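Local coordinates for protein Cif-like 1 (Burkholderia cenocepacia, PDB 7JQY) that probably hydrolyses epoxides, as a Cif-like member of the alpha/beta hydrolase fold that assembles into an octamer, at residues Q174-A179 against G224-R229; H55-T60 against D213-P218; Y96-M101 against Y228-Q233. The protein carries 1 engineered substitution. All blocks are in the same frame, centred on the assembly; numbering follows the deposited sequence.

How the contacts relate
From the N terminus, H55-T60 comes first, in the loop after strand 50-54; contact 2 brings it together with the end of helix 205-215. Y96-M101, opening helix 98-111, follows, and contact 3 closes a loop from there to the junction of helices 220-229 and 231-241. This loop crosses that of contact 2. Contact 1 is the shortest closure, Q174-A179 to helix 220-229; it also crosses contact 2 but ends on the same stretch as contact 3, sharing Y228 and R229. Contacts 2 and 3 tie the helical cap to the alpha/beta core, while contact 1 is internal to the cap. Y228 OH packs on W57 CB, linking the sites.

Contact 1: residues Q174-A179 against G224-R229; sequences QQRDIA and GFELYR
The guanidinium of R229 lies with one face over the backbone of R176, R176 CA sitting 3.5 Å from R229 CZ, while F225 CB covers the opposite face. This flat group is thus clamped between the loop and its own helix. At its edge R229 NH1 donates to E226 OE2 at 2.9 Å, reaching that oxygen from above the carboxylate plane.

The same carboxylate is gripped from the other segment. R176 has CG anti to its backbone N (chi1 -171°), and its chain bends at chi3 before the guanidinium meets E226 side-on: R176 NE to E226 OE2 at 3.1 Å and R176 NH2 to E226 OE1 at 3.2 Å. Both oxygens use their syn lone pairs, and the two planes are only 24° apart. The two guanidiniums, by contrast, are turned 69° from each other.

Q174 NE2 bonds to the backbone Y228 O at 3.1 Å. A179 CB fits between the F225 ring, 3.6 Å from F225 CE2, and the edge of the R229 guanidinium. R229 is further held by E180 and by the carbonyl of H173, and D177 forms a salt bridge with R222 of a second subunit, so this corner of the helical cap borders the octamer interface.

E226 OE2 accepts from both arginines, whose R176 NE and R229 NH1 stand 4.2 Å apart; the shared carboxylate probably offsets their repulsion and is itself likely to stay ionised.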
loop_
_atom_site.group_PDB
_atom_site.type_symbol
_atom_site.label_atom_id
_atom_site.label_comp_id
_atom_site.label_asym_id
_atom_site.label_seq_id
_atom_site.Cartn_x
_atom_site.Cartn_y
_atom_site.Cartn_z
ATOM N N GLN B 174 -2.254 -26.087 1.576
ATOM C CA GLN B 174 -1.677 -26.972 0.577
ATOM C C GLN B 174 -1.644 -26.358 -0.814
ATOM O O GLN B 174 -1.134 -27.002 -1.733
ATOM C CB GLN B 174 -2.433 -28.304 0.553
ATOM C CG GLN B 174 -2.017 -29.254 1.657
ATOM C CD GLN B 174 -2.961 -30.443 1.791
ATOM O OE1 GLN B 174 -4.053 -30.439 1.235
ATOM N NE2 GLN B 174 -2.549 -31.448 2.547
ATOM N N GLN B 175 -2.138 -25.133 -0.989
ATOM C CA GLN B 175 -2.067 -24.432 -2.275
ATOM C C GLN B 175 -0.737 -23.675 -2.376
ATOM O O GLN B 175 -0.579 -22.584 -1.816
ATOM C CB GLN B 175 -3.257 -23.490 -2.430
ATOM C CG GLN B 175 -4.620 -24.155 -2.212
ATOM C CD GLN B 175 -4.783 -25.445 -3.006
ATOM O OE1 GLN B 175 -4.846 -25.425 -4.238
ATOM N NE2 GLN B 175 -4.832 -26.573 -2.303
ATOM N N ARG B 176 0.219 -24.239 -3.113
ATOM C CA ARG B 176 1.526 -23.609 -3.247
ATOM C C ARG B 176 1.391 -22.247 -3.918
ATOM O O ARG B 176 0.684 -22.100 -4.918
ATOM C CB ARG B 176 2.470 -24.511 -4.048
ATOM C CG ARG B 176 3.942 -24.037 -4.048
ATOM C CD ARG B 176 4.893 -25.122 -4.522
ATOM N NE ARG B 176 5.160 -26.129 -3.499
ATOM C CZ ARG B 176 4.670 -27.366 -3.529
ATOM N NH1 ARG B 176 3.885 -27.743 -4.530
ATOM N NH2 ARG B 176 4.966 -28.228 -2.567
ATOM N N ASP B 177 2.056 -21.248 -3.332
ATOM C CA ASP B 177 2.111 -19.864 -3.807
ATOM C C ASP B 177 0.827 -19.090 -3.554
ATOM O O ASP B 177 0.876 -17.897 -3.226
ATOM C CB ASP B 177 2.479 -19.817 -5.292
ATOM C CG ASP B 177 3.671 -20.685 -5.608
ATOM O OD1 ASP B 177 3.563 -21.520 -6.525
ATOM O OD2 ASP B 177 4.714 -20.536 -4.923
ATOM N N ILE B 178 -0.332 -19.734 -3.703
ATOM C CA ILE B 178 -1.576 -19.021 -3.442
ATOM C C ILE B 178 -1.653 -18.637 -1.972
ATOM O O ILE B 178 -1.998 -17.498 -1.627
ATOM C CB ILE B 178 -2.797 -19.872 -3.851
ATOM C CG1 ILE B 178 -2.908 -19.979 -5.374
ATOM C CG2 ILE B 178 -4.061 -19.282 -3.249
ATOM C CD1 ILE B 178 -3.150 -18.659 -6.069
ATOM N N ALA B 179 -1.333 -19.590 -1.086
ATOM C CA ALA B 179 -1.371 -19.344 0.354
ATOM C C ALA B 179 -0.402 -18.238 0.755
ATOM O O ALA B 179 -0.753 -17.345 1.539
ATOM C CB ALA B 179 -1.049 -20.634 1.107
ATOM N N GLY B 224 6.495 -23.061 6.542
ATOM C CA GLY B 224 5.391 -23.573 7.347
ATOM C C GLY B 224 4.358 -24.313 6.516
ATOM O O GLY B 224 3.915 -25.398 6.888
ATOM N N PHE B 225 4.020 -23.774 5.340
ATOM C CA PHE B 225 2.997 -24.399 4.505
ATOM C C PHE B 225 3.484 -25.697 3.874
ATOM O O PHE B 225 2.666 -26.566 3.549
ATOM C CB PHE B 225 2.530 -23.426 3.424
ATOM C CG PHE B 225 1.781 -22.245 3.962
ATOM C CD1 PHE B 225 1.016 -22.363 5.114
ATOM C CD2 PHE B 225 1.854 -21.012 3.328
ATOM C CE1 PHE B 225 0.322 -21.270 5.619
ATOM C CE2 PHE B 225 1.175 -19.918 3.829
ATOM C CZ PHE B 225 0.404 -20.049 4.977
ATOM N N GLU B 226 4.796 -25.832 3.656
ATOM C CA GLU B 226 5.353 -27.071 3.125
ATOM C C GLU B 226 5.215 -28.235 4.100
ATOM O O GLU B 226 5.250 -29.397 3.672
ATOM C CB GLU B 226 6.830 -26.872 2.766
ATOM C CG GLU B 226 7.079 -25.912 1.605
ATOM C CD GLU B 226 6.585 -26.442 0.269
ATOM O OE1 GLU B 226 6.586 -27.678 0.080
ATOM O OE2 GLU B 226 6.192 -25.628 -0.593
ATOM N N LEU B 227 5.073 -27.959 5.397
ATOM C CA LEU B 227 4.733 -29.028 6.326
ATOM C C LEU B 227 3.391 -29.647 5.960
ATOM O O LEU B 227 3.238 -30.873 5.978
ATOM C CB LEU B 227 4.676 -28.493 7.758
ATOM C CG LEU B 227 5.896 -27.734 8.272
ATOM C CD1 LEU B 227 5.566 -26.921 9.535
ATOM C CD2 LEU B 227 6.964 -28.745 8.547
ATOM N N TYR B 228 2.420 -28.802 5.594
ATOM C CA TYR B 228 1.089 -29.244 5.191
ATOM C C TYR B 228 1.087 -29.831 3.785
ATOM O O TYR B 228 0.293 -30.732 3.488
ATOM C CB TYR B 228 0.108 -28.072 5.279
ATOM C CG TYR B 228 -0.130 -27.580 6.698
ATOM C CD1 TYR B 228 -1.275 -27.941 7.391
ATOM C CD2 TYR B 228 0.792 -26.755 7.341
ATOM C CE1 TYR B 228 -1.500 -27.509 8.684
ATOM C CE2 TYR B 228 0.574 -26.311 8.633
ATOM C CZ TYR B 228 -0.578 -26.694 9.301
ATOM O OH TYR B 228 -0.809 -26.268 10.585
ATOM N N ARG B 229 1.944 -29.320 2.899
ATOM C CA ARG B 229 2.010 -29.869 1.553
ATOM C C ARG B 229 2.636 -31.253 1.550
ATOM O O ARG B 229 2.460 -31.999 0.583
ATOM C CB ARG B 229 2.768 -28.917 0.640
ATOM C CG ARG B 229 1.974 -27.673 0.323
ATOM C CD ARG B 229 2.877 -26.468 0.101
ATOM N NE ARG B 229 2.109 -25.234 0.229
ATOM C CZ ARG B 229 2.616 -24.013 0.101
ATOM N NH1 ARG B 229 3.919 -23.848 -0.165
ATOM N NH2 ARG B 229 1.822 -22.955 0.245
#

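Contact 2: residues H55-T60 against D213-P218; sequences HGWPQT and DAYAAP
The HGWP loop at H55-P58, an HGxP motif of the kind found in alpha/beta-hydrolase epoxide hydrolases, meets Y215 from helix 205-215 of the cap. Y215 reaches in with CG anti to its carbonyl carbon (chi1 -76°), and its hydroxyl donates to Q59 O at 2.7 Å, in the carbonyl plane on a lone pair.

P58 lies over one face of the tyrosine ring: P58 CB is 4.2 Å from the ring centroid, a CH-pi contact, and P58 C comes to 3.3 Å from Y215 CE2. The five-membered ring of W57 comes obliquely to Y215 CE1, W57 NE1 at 3.6 Å from it, with the ring planes at 67°. The peptide between W57 and P58 is cis, as is usual for this motif, and P58 CB also covers the tryptophan face over its centre.

Bonds inside the loop fix its shape. G56 O takes both H55 ND1, at 2.9 Å, and the backbone Q59 N, while G56 N donates to Q59 OE1. That oxygen also accepts from R122, and W57 N is bonded to the engineered S123, at what is probably the nucleophile elbow. Beyond the tyrosine, T60 CG2 touches A214 CB at 3.8 Å.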
loop_
_atom_site.group_PDB
_atom_site.type_symbol
_atom_site.label_atom_id
_atom_site.label_comp_id
_atom_site.label_asym_id
_atom_site.label_seq_id
_atom_site.Cartn_x
_atom_site.Cartn_y
_atom_site.Cartn_z
ATOM N N HIS B 55 7.524 -27.700 19.202
ATOM C CA HIS B 55 6.351 -26.884 18.935
ATOM C C HIS B 55 5.666 -27.334 17.639
ATOM O O HIS B 55 6.103 -28.262 16.953
ATOM C CB HIS B 55 6.765 -25.421 18.806
ATOM C CG HIS B 55 7.610 -25.172 17.602
ATOM N ND1 HIS B 55 7.079 -25.050 16.338
ATOM C CD2 HIS B 55 8.953 -25.091 17.457
ATOM C CE1 HIS B 55 8.055 -24.878 15.467
ATOM N NE2 HIS B 55 9.204 -24.900 16.120
ATOM N N GLY B 56 4.596 -26.634 17.273
ATOM C CA GLY B 56 3.876 -26.888 16.045
ATOM C C GLY B 56 3.660 -25.617 15.240
ATOM O O GLY B 56 4.449 -24.665 15.306
ATOM N N TRP B 57 2.586 -25.631 14.437
ATOM C CA TRP B 57 2.143 -24.503 13.623
ATOM C C TRP B 57 0.929 -23.841 14.262
ATOM O O TRP B 57 -0.001 -24.538 14.688
ATOM C CB TRP B 57 1.781 -24.948 12.202
ATOM C CG TRP B 57 1.667 -23.800 11.240
ATOM C CD1 TRP B 57 2.638 -23.345 10.377
ATOM C CD2 TRP B 57 0.538 -22.935 11.059
ATOM N NE1 TRP B 57 2.173 -22.259 9.675
ATOM C CE2 TRP B 57 0.892 -21.984 10.076
ATOM C CE3 TRP B 57 -0.738 -22.866 11.637
ATOM C CZ2 TRP B 57 0.015 -20.982 9.657
ATOM C CZ3 TRP B 57 -1.604 -21.871 11.223
ATOM C CH2 TRP B 57 -1.222 -20.941 10.240
ATOM N N PRO B 58 0.895 -22.498 14.355
ATOM C CA PRO B 58 1.945 -21.552 13.964
ATOM C C PRO B 58 2.764 -21.127 15.171
ATOM O O PRO B 58 2.497 -20.072 15.740
ATOM C CB PRO B 58 1.151 -20.370 13.417
ATOM C CG PRO B 58 -0.167 -20.394 14.242
ATOM C CD PRO B 58 -0.280 -21.784 14.882
ATOM N N GLN B 59 3.747 -21.925 15.564
ATOM C CA GLN B 59 4.432 -21.718 16.827
ATOM C C GLN B 59 5.942 -21.719 16.620
ATOM O O GLN B 59 6.449 -21.947 15.521
ATOM C CB GLN B 59 4.025 -22.790 17.845
ATOM C CG GLN B 59 2.496 -22.971 17.938
ATOM C CD GLN B 59 2.100 -23.927 19.029
ATOM O OE1 GLN B 59 2.552 -25.079 19.065
ATOM N NE2 GLN B 59 1.269 -23.453 19.945
ATOM N N THR B 60 6.647 -21.409 17.703
ATOM C CA THR B 60 8.087 -21.534 17.823
ATOM C C THR B 60 8.355 -22.161 19.180
ATOM O O THR B 60 7.418 -22.511 19.908
ATOM C CB THR B 60 8.791 -20.174 17.721
ATOM O OG1 THR B 60 8.365 -19.365 18.820
ATOM C CG2 THR B 60 8.495 -19.476 16.400
ATOM N N ASP B 213 4.813 -12.750 14.292
ATOM C CA ASP B 213 5.981 -12.046 13.752
ATOM C C ASP B 213 7.052 -13.014 13.249
ATOM O O ASP B 213 7.770 -12.702 12.292
ATOM C CB ASP B 213 6.551 -11.077 14.795
ATOM C CG ASP B 213 5.579 -9.933 15.122
ATOM O OD1 ASP B 213 4.483 -9.856 14.496
ATOM O OD2 ASP B 213 5.898 -9.124 16.016
ATOM N N ALA B 214 7.190 -14.181 13.870
ATOM C CA ALA B 214 8.133 -15.158 13.339
ATOM C C ALA B 214 7.722 -15.621 11.941
ATOM O O ALA B 214 8.569 -15.761 11.051
ATOM C CB ALA B 214 8.252 -16.342 14.290
ATOM N N TYR B 215 6.425 -15.844 11.724
ATOM C CA TYR B 215 5.921 -16.334 10.446
ATOM C C TYR B 215 5.857 -15.252 9.379
ATOM O O TYR B 215 5.683 -15.578 8.201
ATOM C CB TYR B 215 4.532 -16.998 10.660
ATOM C CG TYR B 215 4.723 -18.358 11.300
ATOM C CD1 TYR B 215 4.859 -19.500 10.518
ATOM C CD2 TYR B 215 4.870 -18.486 12.676
ATOM C CE1 TYR B 215 5.103 -20.735 11.090
ATOM C CE2 TYR B 215 5.112 -19.712 13.257
ATOM C CZ TYR B 215 5.223 -20.835 12.458
ATOM O OH TYR B 215 5.476 -22.066 13.038
ATOM N N ALA B 216 6.061 -13.986 9.747
ATOM C CA ALA B 216 6.200 -12.912 8.772
ATOM C C ALA B 216 7.614 -12.818 8.203
ATOM O O ALA B 216 7.823 -12.134 7.194
ATOM C CB ALA B 216 5.806 -11.572 9.409
ATOM N N ALA B 217 8.577 -13.499 8.809
ATOM C CA ALA B 217 9.964 -13.442 8.356
ATOM C C ALA B 217 10.118 -14.072 6.967
ATOM O O ALA B 217 9.290 -14.886 6.549
ATOM C CB ALA B 217 10.860 -14.153 9.367
ATOM N N PRO B 218 11.163 -13.693 6.223
ATOM C CA PRO B 218 11.331 -14.205 4.849
ATOM C C PRO B 218 11.382 -15.724 4.803
ATOM O O PRO B 218 12.206 -16.357 5.463
ATOM C CB PRO B 218 12.668 -13.588 4.408
ATOM C CG PRO B 218 12.812 -12.362 5.236
ATOM C CD PRO B 218 12.193 -12.696 6.567
#

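Contact 3: residues Y96-M101 against Y228-Q233; sequences YDKASM and YRAFPQ
A230 makes the van der Waals part of the contact: its methyl faces the turn before helix 98-111, with A230 CB 3.6 Å from Y96 O and 3.9 Å from D97 CA. K98 NZ lies 3.8 Å from the same A230 CB and approaches the F231 ring obliquely.

The second kind of contact is between flat polar groups. The amide of Q233 stacks on the carboxylate of D97, their planes 15° apart, and Q233 NE2 comes to 3.6 Å from D97 CB. Q233 gets there on an extended chain, its CG anti to the backbone N (chi1 174°). A water beside the stack also links them, loosely: it donates to D97 OD2 at 3.3 Å, and its bond from Q233 NE2 is weak.

Charge and hydrogen bonding complete the contact. K98 bends back to put its ammonium on the backbone of its own turn, K98 NZ to Y96 O at 2.8 Å in the carbonyl plane. The same nitrogen bonds to L227 O near the end of helix 220-229 and forms a salt bridge with D234 of helix 231-241, three oxygen partners that together satisfy a buried ammonium and join both cap helices to the core.

D97 is the N-cap of helix 98-111: D97 OD2 accepts from S100 N at 2.9 Å, above the carboxylate plane, and from S100 OG on its syn lone pair. This is a classic aspartate N-cap, here placed where a core helix of the alpha/beta hydrolase fold meets the helical cap.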
loop_
_atom_site.group_PDB
_atom_site.type_symbol
_atom_site.label_atom_id
_atom_site.label_comp_id
_atom_site.label_asym_id
_atom_site.label_seq_id
_atom_site.Cartn_x
_atom_site.Cartn_y
_atom_site.Cartn_z
ATOM N N TYR B 96 10.576 -31.342 4.481
ATOM C CA TYR B 96 9.477 -30.992 5.369
ATOM C C TYR B 96 8.504 -32.145 5.614
ATOM O O TYR B 96 7.475 -31.933 6.263
ATOM C CB TYR B 96 8.736 -29.759 4.835
ATOM C CG TYR B 96 9.608 -28.522 4.854
ATOM C CD1 TYR B 96 10.077 -27.954 3.673
ATOM C CD2 TYR B 96 10.007 -27.954 6.061
ATOM C CE1 TYR B 96 10.879 -26.840 3.690
ATOM C CE2 TYR B 96 10.814 -26.843 6.090
ATOM C CZ TYR B 96 11.251 -26.290 4.900
ATOM O OH TYR B 96 12.067 -25.181 4.927
ATOM N N ASP B 97 8.792 -33.343 5.105
ATOM C CA ASP B 97 8.106 -34.543 5.580
ATOM C C ASP B 97 8.530 -34.820 7.013
ATOM O O ASP B 97 9.686 -34.591 7.386
ATOM C CB ASP B 97 8.427 -35.744 4.700
ATOM C CG ASP B 97 9.915 -36.032 4.648
ATOM O OD1 ASP B 97 10.632 -35.297 3.933
ATOM O OD2 ASP B 97 10.367 -36.963 5.349
ATOM N N LYS B 98 7.592 -35.315 7.823
ATOM C CA LYS B 98 7.839 -35.363 9.260
ATOM C C LYS B 98 8.920 -36.373 9.628
ATOM O O LYS B 98 9.661 -36.156 10.596
ATOM C CB LYS B 98 6.533 -35.669 9.997
ATOM C CG LYS B 98 5.397 -34.712 9.639
ATOM C CD LYS B 98 5.897 -33.262 9.639
ATOM C CE LYS B 98 4.984 -32.337 8.851
ATOM N NZ LYS B 98 4.961 -32.595 7.383
ATOM N N ALA B 99 9.037 -37.475 8.878
ATOM C CA ALA B 99 10.077 -38.458 9.180
ATOM C C ALA B 99 11.466 -37.847 9.025
ATOM O O ALA B 99 12.354 -38.075 9.855
ATOM C CB ALA B 99 9.927 -39.690 8.289
ATOM N N SER B 100 11.679 -37.083 7.958
ATOM C CA SER B 100 12.979 -36.451 7.775
ATOM C C SER B 100 13.220 -35.363 8.815
ATOM O O SER B 100 14.350 -35.190 9.280
ATOM C CB SER B 100 13.080 -35.869 6.366
ATOM O OG SER B 100 13.247 -36.909 5.422
ATOM N N MET B 101 12.173 -34.639 9.204
ATOM C CA MET B 101 12.326 -33.626 10.239
ATOM C C MET B 101 12.706 -34.248 11.573
ATOM O O MET B 101 13.417 -33.624 12.368
ATOM C CB MET B 101 11.035 -32.824 10.373
ATOM C CG MET B 101 10.764 -31.973 9.168
ATOM S SD MET B 101 9.280 -30.992 9.340
ATOM C CE MET B 101 9.614 -30.101 10.862
ATOM N N TYR B 228 2.420 -28.802 5.594
ATOM C CA TYR B 228 1.089 -29.244 5.191
ATOM C C TYR B 228 1.087 -29.831 3.785
ATOM O O TYR B 228 0.293 -30.732 3.488
ATOM C CB TYR B 228 0.108 -28.072 5.279
ATOM C CG TYR B 228 -0.130 -27.580 6.698
ATOM C CD1 TYR B 228 -1.275 -27.941 7.391
ATOM C CD2 TYR B 228 0.792 -26.755 7.341
ATOM C CE1 TYR B 228 -1.500 -27.509 8.684
ATOM C CE2 TYR B 228 0.574 -26.311 8.633
ATOM C CZ TYR B 228 -0.578 -26.694 9.301
ATOM O OH TYR B 228 -0.809 -26.268 10.585
ATOM N N ARG B 229 1.944 -29.320 2.899
ATOM C CA ARG B 229 2.010 -29.869 1.553
ATOM C C ARG B 229 2.636 -31.253 1.550
ATOM O O ARG B 229 2.460 -31.999 0.583
ATOM C CB ARG B 229 2.768 -28.917 0.640
ATOM C CG ARG B 229 1.974 -27.673 0.323
ATOM C CD ARG B 229 2.877 -26.468 0.101
ATOM N NE ARG B 229 2.109 -25.234 0.229
ATOM C CZ ARG B 229 2.616 -24.013 0.101
ATOM N NH1 ARG B 229 3.919 -23.848 -0.165
ATOM N NH2 ARG B 229 1.822 -22.955 0.245
ATOM N N ALA B 230 3.324 -31.619 2.627
ATOM C CA ALA B 230 3.898 -32.947 2.796
ATOM C C ALA B 230 2.944 -33.944 3.459
ATOM O O ALA B 230 3.340 -35.093 3.672
ATOM C CB ALA B 230 5.181 -32.866 3.627
ATOM N N PHE B 231 1.727 -33.535 3.837
ATOM C CA PHE B 231 0.808 -34.458 4.517
ATOM C C PHE B 231 0.574 -35.766 3.762
ATOM O O PHE B 231 0.629 -36.830 4.403
ATOM C CB PHE B 231 -0.532 -33.766 4.813
ATOM C CG PHE B 231 -0.524 -32.920 6.058
ATOM C CD1 PHE B 231 0.561 -32.934 6.925
ATOM C CD2 PHE B 231 -1.583 -32.072 6.333
ATOM C CE1 PHE B 231 0.570 -32.136 8.065
ATOM C CE2 PHE B 231 -1.583 -31.276 7.468
ATOM C CZ PHE B 231 -0.508 -31.303 8.336
ATOM N N PRO B 232 0.323 -35.783 2.442
ATOM C CA PRO B 232 0.125 -37.090 1.781
ATOM C C PRO B 232 1.293 -38.042 1.965
ATOM O O PRO B 232 1.087 -39.224 2.281
ATOM C CB PRO B 232 -0.072 -36.722 0.299
ATOM C CG PRO B 232 -0.258 -35.262 0.240
ATOM C CD PRO B 232 -0.114 -34.660 1.593
ATOM N N GLN B 233 2.521 -37.538 1.838
ATOM C CA GLN B 233 3.700 -38.362 2.064
ATOM C C GLN B 233 3.767 -38.838 3.507
ATOM O O GLN B 233 4.181 -39.973 3.779
ATOM C CB GLN B 233 4.952 -37.563 1.694
ATOM C CG GLN B 233 6.261 -38.233 2.003
ATOM C CD GLN B 233 7.467 -37.392 1.560
ATOM O OE1 GLN B 233 7.322 -36.282 1.026
ATOM N NE2 GLN B 233 8.661 -37.925 1.783
HETATM O O HOH W 1 9.069 -39.817 4.459
#